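Local coordinates for protein hemoglobin subunit alpha (PDB 3MKB) that binds haem and, as the alpha subunit of a shark haemoglobin tetramer, probably carries oxygen in the blood, at residues A26-R31 / P99-C104. Residues are numbered along the deposited sequence; the frame is centred on the assembly and turned at random.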
loop_
_atom_site.group_PDB
_atom_site.type_symbol
_atom_site.label_atom_id
_atom_site.label_comp_id
_atom_site.label_asym_id
_atom_site.label_seq_id
_atom_site.Cartn_x
_atom_site.Cartn_y
_atom_site.Cartn_z
ATOM N N ALA A 26 21.810 7.893 5.953
ATOM C CA ALA A 26 21.558 7.610 7.361
ATOM C C ALA A 26 20.238 8.317 7.767
ATOM O O ALA A 26 19.439 7.781 8.501
ATOM C CB ALA A 26 22.683 8.115 8.177
ATOM N N GLU A 27 20.045 9.530 7.243
ATOM C CA GLU A 27 18.880 10.341 7.607
ATOM C C GLU A 27 17.610 9.719 7.020
ATOM O O GLU A 27 16.576 9.628 7.680
ATOM C CB GLU A 27 19.061 11.795 7.122
ATOM C CG GLU A 27 17.798 12.627 7.332
ATOM C CD GLU A 27 18.007 14.109 7.103
ATOM O OE1 GLU A 27 19.174 14.591 7.111
ATOM O OE2 GLU A 27 16.993 14.794 6.877
ATOM N N ALA A 28 17.679 9.238 5.774
ATOM C CA ALA A 28 16.506 8.685 5.148
ATOM C C ALA A 28 16.124 7.406 5.895
ATOM O O ALA A 28 14.922 7.191 6.169
ATOM C CB ALA A 28 16.731 8.413 3.641
ATOM N N LEU A 29 17.115 6.575 6.248
ATOM C CA LEU A 29 16.794 5.310 6.953
ATOM C C LEU A 29 16.256 5.652 8.369
ATOM O O LEU A 29 15.348 4.972 8.864
ATOM C CB LEU A 29 18.025 4.382 7.037
ATOM C CG LEU A 29 18.475 3.628 5.764
ATOM C CD1 LEU A 29 19.972 3.216 5.954
ATOM C CD2 LEU A 29 17.526 2.404 5.430
ATOM N N ALA A 30 16.809 6.676 9.009
ATOM C CA ALA A 30 16.299 7.105 10.341
ATOM C C ALA A 30 14.804 7.543 10.254
ATOM O O ALA A 30 13.975 7.207 11.114
ATOM C CB ALA A 30 17.179 8.226 10.938
ATOM N N ARG A 31 14.472 8.280 9.199
ATOM C CA ARG A 31 13.058 8.561 8.860
ATOM C C ARG A 31 12.226 7.308 8.682
ATOM O O ARG A 31 11.179 7.222 9.309
ATOM C CB ARG A 31 12.932 9.483 7.635
ATOM C CG ARG A 31 13.622 10.848 7.800
ATOM C CD ARG A 31 13.251 11.832 6.624
ATOM N NE ARG A 31 14.039 13.028 6.847
ATOM C CZ ARG A 31 13.779 13.950 7.767
ATOM N NH1 ARG A 31 12.681 13.891 8.487
ATOM N NH2 ARG A 31 14.609 14.964 7.929
ATOM N N PRO A 99 8.834 1.360 -1.494
ATOM C CA PRO A 99 8.270 2.732 -1.547
ATOM C C PRO A 99 8.197 3.502 -0.237
ATOM O O PRO A 99 8.230 4.739 -0.275
ATOM C CB PRO A 99 6.896 2.530 -2.159
ATOM C CG PRO A 99 6.660 1.044 -2.209
ATOM C CD PRO A 99 7.880 0.322 -1.950
ATOM N N MET A 100 8.154 2.846 0.919
ATOM C CA MET A 100 8.346 3.652 2.202
ATOM C C MET A 100 9.721 4.330 2.242
ATOM O O MET A 100 9.854 5.519 2.583
ATOM C CB MET A 100 8.190 2.785 3.448
ATOM C CG MET A 100 6.792 2.211 3.737
ATOM S SD MET A 100 7.013 0.784 4.883
ATOM C CE MET A 100 5.375 0.657 5.585
ATOM N N LEU A 101 10.783 3.591 1.852
ATOM C CA LEU A 101 12.088 4.198 1.890
ATOM C C LEU A 101 12.183 5.358 0.888
ATOM O O LEU A 101 12.820 6.382 1.188
ATOM C CB LEU A 101 13.223 3.171 1.658
ATOM C CG LEU A 101 14.688 3.688 1.734
ATOM C CD1 LEU A 101 15.003 4.593 2.943
ATOM C CD2 LEU A 101 15.701 2.512 1.652
ATOM N N SER A 102 11.642 5.147 -0.315
ATOM C CA SER A 102 11.597 6.205 -1.314
ATOM C C SER A 102 11.054 7.543 -0.776
ATOM O O SER A 102 11.620 8.612 -0.992
ATOM C CB SER A 102 10.766 5.753 -2.519
ATOM O OG SER A 102 11.409 4.653 -3.129
ATOM N N GLU A 103 9.924 7.490 -0.102
ATOM C CA GLU A 103 9.333 8.700 0.417
ATOM C C GLU A 103 10.196 9.367 1.500
ATOM O O GLU A 103 10.295 10.603 1.571
ATOM C CB GLU A 103 7.935 8.384 0.946
ATOM C CG GLU A 103 7.142 9.676 1.327
ATOM C CD GLU A 103 6.805 10.589 0.122
ATOM O OE1 GLU A 103 6.548 11.793 0.330
ATOM O OE2 GLU A 103 6.745 10.083 -1.016
ATOM N N CYS A 104 10.835 8.544 2.324
ATOM C CA CYS A 104 11.822 9.005 3.290
ATOM C C CYS A 104 13.063 9.643 2.615
ATOM O O CYS A 104 13.566 10.586 3.134
ATOM C CB CYS A 104 12.277 7.858 4.229
ATOM S SG CYS A 104 10.946 7.409 5.301
#
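Arg31, on helix 21-35, sets its CB against Cys104 of helix 97-112, 3.7 Å from SG of that residue. With CG beside the backbone N (chi1 -59°) the chain then runs extended to NE, and CD passes 3.7 Å from Cys104 O, a carbonyl that accepts a hydrogen bond from Thr108 OG1. At the tip, NH2 forms a salt bridge with Glu27 OE2 at 2.6 Å, one helical turn back; the oxygen lies nearly in the guanidinium plane, whereas the nitrogen stands above the carboxylate plane. NH2 also donates a hydrogen bond to Phe112 O of the neighbouring beta subunit, so the tip of Arg31 links helix 21-35 to that subunit. These are the B and G helices of the globin fold, their short segments crossing at 123° with axes 8.5 Å apart. An alanine here in place of Arg31 would keep CB on Cys104 but remove the guanidinium, which would probably loosen the hold on Glu27 and on the beta subunit. Cys104 CB lies 3.3 Å from Ala28 O, where the two backbones come near each other. Leu101, its CG anti to the backbone N, crosses Leu29 obliquely, CD1 4.2 Å from Leu29 CD2, and its side chain also touches the haem.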